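Local coordinates for protein cellulose 1,4-beta-cellobiosidase (Thermobifida fusca, PDB 4JJJ) that probably cleaves the beta-1,4 links of cellulose to release cellobiose, the chain here being its glycosyl hydrolase family 48 catalytic domain, at residues Tyr138-Ile143 with Gly260-Tyr265; Ala266-Tyr271 with Gln288-Ala293. The protein carries 1 engineered substitution. All coordinates share one frame; numbering follows the deposited sequence.

Contact 1: residues Tyr138-Ile143 with Gly260-Tyr265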
ATOM      1  N   TYR A 138       1.296  11.922 -22.971  1.00 10.74           N
ATOM      2  CA  TYR A 138       2.622  12.035 -22.392  1.00 10.52           C
ATOM      3  C   TYR A 138       3.782  11.801 -23.368  1.00 11.30           C
ATOM      4  O   TYR A 138       4.945  12.016 -23.003  1.00 13.50           O
ATOM      5  CB  TYR A 138       2.725  11.157 -21.124  1.00 11.11           C
ATOM      6  CG  TYR A 138       1.730  11.668 -20.060  1.00  9.55           C
ATOM      7  CD1 TYR A 138       1.925  12.898 -19.470  1.00  9.79           C
ATOM      8  CD2 TYR A 138       0.592  10.989 -19.742  1.00  9.97           C
ATOM      9  CE1 TYR A 138       1.016  13.411 -18.539  1.00  8.86           C
ATOM     10  CE2 TYR A 138      -0.283  11.444 -18.766  1.00  8.86           C
ATOM     11  CZ  TYR A 138      -0.113  12.679 -18.250  1.00  8.94           C
ATOM     12  OH  TYR A 138      -1.004  13.199 -17.330  1.00  9.36           O
ATOM     13  N   GLY A 139       3.431  11.311 -24.538  1.00 11.45           N
ATOM     14  CA  GLY A 139       4.434  11.066 -25.624  1.00 11.10           C
ATOM     15  C   GLY A 139       5.374   9.906 -25.376  1.00 11.32           C
ATOM     16  O   GLY A 139       6.457   9.831 -25.966  1.00 12.09           O
ATOM     17  N   THR A 140       4.930   8.931 -24.575  1.00  9.92           N
ATOM     18  CA  THR A 140       5.673   7.720 -24.276  1.00 10.37           C
ATOM     19  C   THR A 140       4.677   6.575 -23.996  1.00  9.55           C
ATOM     20  O   THR A 140       3.525   6.836 -23.633  1.00 11.61           O
ATOM     21  CB  THR A 140       6.589   7.920 -23.051  1.00 11.19           C
ATOM     22  OG1 THR A 140       7.221   6.733 -22.694  1.00 12.83           O
ATOM     23  CG2 THR A 140       5.781   8.289 -21.854  1.00 12.84           C
ATOM     24  N   ASN A 141       5.075   5.344 -24.236  1.00  9.34           N
ATOM     25  CA  ASN A 141       4.288   4.188 -23.906  1.00  9.69           C
ATOM     26  C   ASN A 141       4.607   3.670 -22.488  1.00  9.76           C
ATOM     27  O   ASN A 141       3.999   2.692 -22.056  1.00 10.45           O
ATOM     28  CB  ASN A 141       4.560   3.059 -24.900  1.00 10.21           C
ATOM     29  CG  ASN A 141       4.050   3.371 -26.266  1.00 12.55           C
ATOM     30  OD1 ASN A 141       2.963   3.924 -26.461  1.00 14.06           O
ATOM     31  ND2 ASN A 141       4.961   3.106 -27.265  1.00 12.92           N
ATOM     32  N   GLU A 142       5.539   4.256 -21.771  1.00  9.62           N
ATOM     33  CA  GLU A 142       5.954   3.823 -20.501  1.00  9.37           C
ATOM     34  C   GLU A 142       4.866   4.209 -19.440  1.00  9.78           C
ATOM     35  O   GLU A 142       4.140   5.178 -19.623  1.00  9.07           O
ATOM     36  CB  GLU A 142       7.286   4.498 -20.121  1.00 10.43           C
ATOM     37  CG  GLU A 142       8.426   3.947 -20.997  1.00 10.83           C
ATOM     38  CD  GLU A 142       9.774   4.566 -20.759  1.00 14.69           C
ATOM     39  OE1 GLU A 142       9.963   5.263 -19.744  1.00 18.95           O
ATOM     40  OE2 GLU A 142      10.707   4.444 -21.624  1.00 15.37           O
ATOM     41  N   ILE A 143       4.886   3.524 -18.293  1.00  7.93           N
ATOM     42  CA  ILE A 143       3.948   3.785 -17.139  1.00  7.68           C
ATOM     43  C   ILE A 143       4.715   4.680 -16.213  1.00  7.11           C
ATOM     44  O   ILE A 143       5.841   4.368 -15.861  1.00  7.25           O
ATOM     45  CB  ILE A 143       3.590   2.499 -16.434  1.00  7.68           C
ATOM     46  CG1 ILE A 143       2.852   1.624 -17.345  1.00  8.41           C
ATOM     47  CG2 ILE A 143       2.831   2.701 -15.101  1.00  7.87           C
ATOM     48  CD1 ILE A 143       1.491   2.037 -17.758  1.00  9.43           C
ATOM     49  N   GLY A 260      -1.111  10.597 -11.063  1.00  7.11           N
ATOM     50  CA  GLY A 260      -2.551  10.438 -10.857  1.00  6.87           C
ATOM     51  C   GLY A 260      -3.248   9.952 -12.120  1.00  6.51           C
ATOM     52  O   GLY A 260      -4.243   9.223 -12.075  1.00  6.27           O
ATOM     53  N   ASP A 261      -2.783  10.436 -13.266  1.00  6.07           N
ATOM     54  CA  ASP A 261      -3.348   9.997 -14.594  1.00  6.32           C
ATOM     55  C   ASP A 261      -3.145   8.532 -14.775  1.00  6.49           C
ATOM     56  O   ASP A 261      -4.067   7.802 -15.145  1.00  7.39           O
ATOM     57  CB  ASP A 261      -2.703  10.855 -15.691  1.00  6.96           C
ATOM     58  CG  ASP A 261      -3.618  11.165 -16.806  1.00  7.37           C
ATOM     59  OD1 ASP A 261      -4.768  10.649 -16.829  1.00  8.54           O
ATOM     60  OD2 ASP A 261      -3.243  12.102 -17.549  1.00  7.88           O
ATOM     61  N   TYR A 262      -1.917   8.017 -14.559  1.00  5.57           N
ATOM     62  CA  TYR A 262      -1.632   6.580 -14.666  1.00  5.90           C
ATOM     63  C   TYR A 262      -2.299   5.753 -13.600  1.00  5.26           C
ATOM     64  O   TYR A 262      -2.615   4.597 -13.800  1.00  5.28           O
ATOM     65  CB  TYR A 262      -0.140   6.333 -14.632  1.00  5.69           C
ATOM     66  CG  TYR A 262       0.513   6.745 -15.990  1.00  6.50           C
ATOM     67  CD1 TYR A 262       0.643   5.827 -17.018  1.00  6.98           C
ATOM     68  CD2 TYR A 262       1.040   8.002 -16.169  1.00  6.59           C
ATOM     69  CE1 TYR A 262       1.159   6.214 -18.211  1.00  6.59           C
ATOM     70  CE2 TYR A 262       1.537   8.421 -17.413  1.00  6.81           C
ATOM     71  CZ  TYR A 262       1.630   7.474 -18.413  1.00  6.90           C
ATOM     72  OH  TYR A 262       2.173   7.859 -19.665  1.00  7.51           O
ATOM     73  N   LEU A 263      -2.517   6.366 -12.448  1.00  5.14           N
ATOM     74  CA  LEU A 263      -3.154   5.666 -11.280  1.00  5.56           C
ATOM     75  C   LEU A 263      -4.561   5.255 -11.610  1.00  5.86           C
ATOM     76  O   LEU A 263      -5.173   4.379 -10.943  1.00  6.55           O
ATOM     77  CB  LEU A 263      -3.150   6.582 -10.066  1.00  5.16           C
ATOM     78  CG  LEU A 263      -3.639   6.045  -8.719  1.00  5.60           C
ATOM     79  CD1 LEU A 263      -2.906   4.767  -8.442  1.00  5.64           C
ATOM     80  CD2 LEU A 263      -3.390   7.156  -7.649  1.00  5.75           C
ATOM     81  N   ARG A 264      -5.128   5.882 -12.649  1.00  6.24           N
ATOM     82  CA  ARG A 264      -6.430   5.336 -13.106  1.00  6.15           C
ATOM     83  C   ARG A 264      -6.444   3.850 -13.438  1.00  6.19           C
ATOM     84  O   ARG A 264      -7.485   3.251 -13.416  1.00  5.52           O
ATOM     85  CB  ARG A 264      -7.012   6.129 -14.305  1.00  6.83           C
ATOM     86  CG  ARG A 264      -7.242   7.627 -14.011  1.00  6.98           C
ATOM     87  CD  ARG A 264      -7.834   8.406 -15.169  1.00  8.21           C
ATOM     88  NE  ARG A 264      -6.891   8.448 -16.239  1.00  8.31           N
ATOM     89  CZ  ARG A 264      -7.184   8.611 -17.559  1.00  8.69           C
ATOM     90  NH1 ARG A 264      -8.424   8.561 -18.006  1.00  9.14           N
ATOM     91  NH2 ARG A 264      -6.181   8.728 -18.400  1.00  8.71           N
ATOM     92  N   TYR A 265      -5.338   3.268 -13.789  1.00  5.93           N
ATOM     93  CA  TYR A 265      -5.290   1.793 -14.013  1.00  5.78           C
ATOM     94  C   TYR A 265      -5.833   1.042 -12.799  1.00  5.80           C
ATOM     95  O   TYR A 265      -6.458  -0.027 -12.954  1.00  6.07           O
ATOM     96  CB  TYR A 265      -3.847   1.308 -14.311  1.00  5.21           C
ATOM     97  CG  TYR A 265      -3.582   1.307 -15.760  1.00  6.02           C
ATOM     98  CD1 TYR A 265      -4.140   0.340 -16.594  1.00  6.12           C
ATOM     99  CD2 TYR A 265      -2.769   2.269 -16.293  1.00  6.05           C
ATOM    100  CE1 TYR A 265      -3.888   0.327 -17.964  1.00  7.40           C
ATOM    101  CE2 TYR A 265      -2.527   2.318 -17.660  1.00  6.08           C
ATOM    102  CZ  TYR A 265      -3.042   1.324 -18.506  1.00  6.92           C
ATOM    103  OH  TYR A 265      -2.875   1.346 -19.896  1.00  8.06           O
TER
HETATM  104  O   HOH W   1       2.329   5.877 -21.475  1.00  8.84           O

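Contact 2: residues Ala266-Tyr271 with Gln288-Ala293. With BGC (beta-D-glucopyranose), chain D; BGC (beta-D-glucopyranose), chain B.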
ATOM      1  N   ALA A 266      -5.681   1.570 -11.554  1.00  5.78           N
ATOM      2  CA  ALA A 266      -6.221   0.933 -10.369  1.00  5.66           C
ATOM      3  C   ALA A 266      -7.771   0.896 -10.334  1.00  6.07           C
ATOM      4  O   ALA A 266      -8.312   0.169  -9.527  1.00  6.73           O
ATOM      5  CB  ALA A 266      -5.669   1.629  -9.119  1.00  5.84           C
ATOM      6  N   MET A 267      -8.409   1.700 -11.200  1.00  5.26           N
ATOM      7  CA  MET A 267      -9.849   1.849 -11.236  1.00  5.45           C
ATOM      8  C   MET A 267     -10.566   0.801 -12.052  1.00  5.70           C
ATOM      9  O   MET A 267     -11.815   0.816 -12.132  1.00  5.03           O
ATOM     10  CB  MET A 267     -10.183   3.222 -11.757  1.00  5.66           C
ATOM     11  CG  MET A 267      -9.796   4.371 -10.858  1.00  6.54           C
ATOM     12  SD  MET A 267     -10.387   5.904 -11.589  1.00  8.02           S
ATOM     13  CE  MET A 267      -9.576   7.123 -10.609  1.00  8.53           C
ATOM     14  N   PHE A 268      -9.770  -0.088 -12.676  1.00  5.88           N
ATOM     15  CA  PHE A 268     -10.301  -1.072 -13.658  1.00  6.68           C
ATOM     16  C   PHE A 268     -10.263  -2.483 -13.140  1.00  7.31           C
ATOM     17  O   PHE A 268      -9.305  -2.875 -12.472  1.00  6.91           O
ATOM     18  CB  PHE A 268      -9.614  -0.929 -15.002  1.00  7.32           C
ATOM     19  CG  PHE A 268     -10.004   0.292 -15.683  1.00  7.10           C
ATOM     20  CD1 PHE A 268      -9.408   1.493 -15.307  1.00  7.55           C
ATOM     21  CD2 PHE A 268     -11.015   0.326 -16.631  1.00  8.00           C
ATOM     22  CE1 PHE A 268      -9.802   2.689 -15.880  1.00  7.97           C
ATOM     23  CE2 PHE A 268     -11.398   1.517 -17.215  1.00  8.69           C
ATOM     24  CZ  PHE A 268     -10.801   2.716 -16.851  1.00  8.55           C
ATOM     25  N   ASP A 269     -11.222  -3.294 -13.560  1.00  6.87           N
ATOM     26  CA  ASP A 269     -11.163  -4.738 -13.306  1.00  7.66           C
ATOM     27  C   ASP A 269      -9.800  -5.302 -13.799  1.00  6.62           C
ATOM     28  O   ASP A 269      -9.261  -4.838 -14.802  1.00  6.84           O
ATOM     29  CB  ASP A 269     -12.316  -5.421 -14.072  1.00  7.56           C
ATOM     30  CG  ASP A 269     -12.361  -6.912 -13.841  1.00  8.09           C
ATOM     31  OD1 ASP A 269     -12.931  -7.322 -12.798  1.00  8.71           O
ATOM     32  OD2 ASP A 269     -11.838  -7.636 -14.706  1.00  9.57           O
ATOM     33  N   LYS A 270      -9.325  -6.357 -13.138  1.00  7.02           N
ATOM     34  CA  LYS A 270      -8.052  -6.916 -13.450  1.00  6.82           C
ATOM     35  C   LYS A 270      -7.899  -7.157 -14.954  1.00  7.90           C
ATOM     36  O   LYS A 270      -6.868  -6.847 -15.531  1.00  8.02           O
ATOM     37  CB  LYS A 270      -7.846  -8.167 -12.678  1.00  6.99           C
ATOM     38  CG  LYS A 270      -6.483  -8.785 -12.710  1.00  6.73           C
ATOM     39  CD  LYS A 270      -6.367 -10.117 -11.944  1.00  6.55           C
ATOM     40  CE  LYS A 270      -4.977 -10.709 -12.053  1.00  6.97           C
ATOM     41  NZ  LYS A 270      -4.910 -11.950 -11.264  1.00  7.64           N
ATOM     42  N   TYR A 271      -8.891  -7.857 -15.527  1.00  7.59           N
ATOM     43  CA  TYR A 271      -8.834  -8.194 -16.925  1.00  7.32           C
ATOM     44  C   TYR A 271      -9.855  -7.396 -17.748  1.00  7.99           C
ATOM     45  O   TYR A 271     -10.322  -7.841 -18.831  1.00  9.24           O
ATOM     46  CB  TYR A 271      -9.014  -9.703 -17.121  1.00  7.04           C
ATOM     47  CG  TYR A 271      -7.838 -10.488 -16.633  1.00  7.24           C
ATOM     48  CD1 TYR A 271      -6.667 -10.500 -17.351  1.00  7.37           C
ATOM     49  CD2 TYR A 271      -7.918 -11.188 -15.386  1.00  7.12           C
ATOM     50  CE1 TYR A 271      -5.526 -11.200 -16.852  1.00  7.78           C
ATOM     51  CE2 TYR A 271      -6.801 -11.872 -14.895  1.00  7.75           C
ATOM     52  CZ  TYR A 271      -5.625 -11.841 -15.655  1.00  7.13           C
ATOM     53  OH  TYR A 271      -4.549 -12.585 -15.118  1.00  9.36           O
ATOM     54  N   GLN A 288     -15.757  -2.796 -22.769  1.00 14.21           N
ATOM     55  CA  GLN A 288     -15.622  -1.852 -23.851  1.00 17.97           C
ATOM     56  C   GLN A 288     -15.640  -0.484 -23.184  1.00 16.60           C
ATOM     57  O   GLN A 288     -16.492  -0.193 -22.302  1.00 14.91           O
ATOM     58  CB  GLN A 288     -16.855  -1.980 -24.771  1.00 23.50           C
ATOM     59  CG  GLN A 288     -17.219  -3.436 -25.072  1.00 27.69           C
ATOM     60  CD  GLN A 288     -18.618  -3.655 -25.637  1.00 32.96           C
ATOM     61  OE1 GLN A 288     -19.473  -4.332 -25.039  1.00 35.11           O
ATOM     62  NE2 GLN A 288     -18.862  -3.061 -26.789  1.00 39.61           N
ATOM     63  N   GLY A 289     -14.680   0.323 -23.544  1.00 14.71           N
ATOM     64  CA  GLY A 289     -14.657   1.705 -23.044  1.00 14.46           C
ATOM     65  C   GLY A 289     -14.484   1.649 -21.531  1.00 13.47           C
ATOM     66  O   GLY A 289     -13.703   0.819 -21.015  1.00 13.49           O
ATOM     67  N   LYS A 290     -15.245   2.471 -20.803  1.00 11.83           N
ATOM     68  CA  LYS A 290     -15.113   2.453 -19.370  1.00 12.80           C
ATOM     69  C   LYS A 290     -16.093   1.582 -18.631  1.00 10.65           C
ATOM     70  O   LYS A 290     -16.242   1.776 -17.422  1.00  9.75           O
ATOM     71  CB  LYS A 290     -15.235   3.898 -18.833  1.00 14.57           C
ATOM     72  CG  LYS A 290     -14.402   5.023 -19.521  1.00 18.25           C
ATOM     73  CD  LYS A 290     -13.103   5.186 -18.869  1.00 16.50           C
ATOM     74  CE  LYS A 290     -11.980   5.985 -19.585  1.00 14.38           C
ATOM     75  NZ  LYS A 290     -12.234   7.464 -19.425  1.00 14.79           N
ATOM     76  N   ASP A 291     -16.723   0.601 -19.257  1.00 10.83           N
ATOM     77  CA  ASP A 291     -17.653  -0.207 -18.509  1.00 10.95           C
ATOM     78  C   ASP A 291     -16.957  -1.234 -17.578  1.00  9.76           C
ATOM     79  O   ASP A 291     -17.593  -1.843 -16.737  1.00 10.87           O
ATOM     80  CB  ASP A 291     -18.715  -0.880 -19.373  1.00 14.05           C
ATOM     81  CG  ASP A 291     -18.211  -1.924 -20.245  1.00 16.74           C
ATOM     82  OD1 ASP A 291     -17.064  -2.375 -20.153  1.00 18.09           O
ATOM     83  OD2 ASP A 291     -19.038  -2.329 -21.187  1.00 23.50           O
ATOM     84  N   SER A 292     -15.626  -1.326 -17.737  1.00  8.90           N
ATOM     85  CA  SER A 292     -14.749  -2.129 -16.887  1.00  7.90           C
ATOM     86  C   SER A 292     -14.185  -1.280 -15.704  1.00  8.27           C
ATOM     87  O   SER A 292     -13.377  -1.811 -14.941  1.00  8.18           O
ATOM     88  CB  SER A 292     -13.578  -2.708 -17.668  1.00  8.08           C
ATOM     89  OG  SER A 292     -12.870  -1.697 -18.365  1.00  9.15           O
ATOM     90  N   ALA A 293     -14.609  -0.018 -15.571  1.00  7.53           N
ATOM     91  CA  ALA A 293     -14.186   0.780 -14.429  1.00  7.70           C
ATOM     92  C   ALA A 293     -15.104   0.659 -13.249  1.00  7.23           C
ATOM     93  O   ALA A 293     -16.290   0.930 -13.366  1.00  9.30           O
ATOM     94  CB  ALA A 293     -14.020   2.218 -14.852  1.00  8.05           C
TER
HETATM   95  C2  BGC D   3      -1.350 -10.670 -10.240  1.00  7.41           C
HETATM   96  C3  BGC D   3      -0.975 -11.574 -11.396  1.00  8.54           C
HETATM   97  C4  BGC D   3       0.258 -11.088 -12.136  1.00  8.23           C
HETATM   98  C5  BGC D   3       1.385 -10.768 -11.189  1.00  7.76           C
HETATM   99  C6  BGC D   3       2.573 -10.110 -11.784  1.00  7.59           C
HETATM  100  C1  BGC D   3      -0.101 -10.453  -9.350  1.00  7.57           C
HETATM  101  O2  BGC D   3      -2.444 -11.159  -9.475  1.00  8.34           O
HETATM  102  O3  BGC D   3      -2.095 -11.679 -12.316  1.00  9.13           O
HETATM  103  O4  BGC D   3       0.653 -12.213 -12.994  1.00  8.53           O
HETATM  104  O5  BGC D   3       0.927  -9.869 -10.132  1.00  7.85           O
HETATM  105  O6  BGC D   3       3.619  -9.950 -10.844  1.00  7.13           O
HETATM  106  C2  BGC B   4       1.762 -12.961 -14.851  1.00 10.14           C
HETATM  107  C3  BGC B   4       2.010 -12.685 -16.328  1.00 10.78           C
HETATM  108  C4  BGC B   4       0.659 -12.524 -17.072  1.00  9.38           C
HETATM  109  C5  BGC B   4      -0.179 -11.462 -16.354  1.00  9.42           C
HETATM  110  C6  BGC B   4      -1.625 -11.362 -16.948  1.00  8.78           C
HETATM  111  C1  BGC B   4       0.931 -11.818 -14.270  1.00  9.30           C
HETATM  112  O2  BGC B   4       3.030 -12.995 -14.226  1.00 11.93           O
HETATM  113  O3  BGC B   4       2.743 -13.814 -16.858  1.00 11.60           O
HETATM  114  O4  BGC B   4       0.865 -12.031 -18.396  1.00 10.76           O
HETATM  115  O5  BGC B   4      -0.317 -11.841 -14.979  1.00  8.15           O
HETATM  116  O6  BGC B   4      -2.382 -12.554 -16.735  1.00  9.16           O

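Contact 1: residues Tyr138-Ile143 with Gly260-Tyr265
The phenol of Tyr-138 donates a short hydrogen bond to Asp-261, its OH lying 2.5 Å from OD2, which accepts through its anti lone pair, the one turned away from OD1. OD2 sits at the edge of the Tyr-138 ring, near its plane, and the carboxylate stands almost upright to that ring, the planes being 86° apart. Arg-264 NH2 forms a salt bridge to the other oxygen, Asp-261 OD1, at 2.9 Å, and Ser-345 bonds to OD1 as well, so several groups fix the rotation of the carboxylate. Tyr-138 closes helix 131-138, and the chain leaves the helix at Gly-139 with positive phi; the contact thus joins the end of that helix and the loop after it to the C-terminal part of helix 250-263, within the (alpha/alpha)6 fold of the family. CG of Tyr-138 anti to its carbonyl carbon (chi1 -63°) lays the ring alongside that of Tyr-262, the two side chains running in opposite directions. The two planes meet at 35°, and Tyr-138 CD2 comes to 3.6 Å from Tyr-262 CE2. An alanine in place of Tyr-138 would probably leave Asp-261 OD2 without this hydroxyl donor and open a gap beside the Tyr-262 ring. Beyond the ring, Tyr-262 OH donates to a water at 2.7 Å, which lies at the ring edge, in plane. The same water donates to Thr-140 O at 2.6 Å and to Glu-142 O, tying the tip of the phenol to two loop carbonyls. Thr-140 OG1 accepts from Glu-142 N at 3.1 Å, an ST turn that holds this bend. On the Tyr-262 face, the backbone carbon C of Ile-143 lies toward the rim, while Ile-143 CD1 reaches 4.0 Å from both Tyr-262 CD1 and Tyr-265 CE2.

Contact 2: residues Ala266-Tyr271 with Gln288-Ala293
Phe-268 and Ala-293 face each other in a single beta bridge, their CA atoms 4.4 Å apart, which joins two parts of the long connection between helix 250-263 and strand 302-306 in the catalytic domain. One backbone hydrogen bond spans the segments: Asp-269 N donates to Ser-292 O with an N-H...O angle of 168°. Alongside it, Ala-293 CA and Phe-268 CA make CA-H...O contacts with Met-267 O and Ser-292 O, respectively.

The side chain of Phe-268 carries the packing. Its CB lies 3.9 Å from Ser-292 O, and CG, anti to the carbonyl carbon (chi1 -71°), stays near the same oxygen. From there the ring runs along the opposing chain: CD2 meets Ser-292 OG, which approaches in the ring plane at 3.2 Å. Next along the rim, CE2 sits 3.6 Å from Ala-293 CB; this methyl covers one ring face in a CH-pi contact, 25° off the normal. At the tip, CZ finds Lys-290 CD in the plane of the ring, at 3.9 Å. The lysine's bent chain carries NZ onward to Asp-351 and Thr-347, so it is the aliphatic part that touches the phenyl edge. Pro-129 and Leu-130 also pack on the ring.

Past the bridge, Asp-269 OD2 accepts from Tyr-271 N, from above the carboxylate plane, forming an Asx turn; Ser-320 and Asn-379 hold OD1. The turn leads to the glycan pocket. Lys-270, fully extended, sends NZ to O2 of the chain D glucose at 3.1 Å and makes a weak hydrogen bond to O3, while Glu-108 forms a salt bridge to the same nitrogen. Tyr-271 OH donates to O6 of the chain B glucose at 2.7 Å, and that oxygen lies in the plane of the tyrosine ring.

How the contacts relate
Contact 1 closes before contact 2 opens, and Tyr-265 passes directly into Ala-266, so one backbone run serves both; their centres are 15 Å apart. They also touch through side chains: Arg-264 NH1 lies 4.2 Å from Lys-290 NZ. These like charges share the carboxylate of Asp-351, whose OD2 forms a salt bridge with each and would probably offset their repulsion. Contact 2 reaches the bound glycan directly, through Lys-270 and Tyr-271. The helix that contact 1 uses is linked to the predicted catalytic position by another path: Leu-263, next to Tyr-262, packs on Pro-223 and Ala-227 of helix 223-242, which carries the engineered Asn-224 at the predicted nucleophile position.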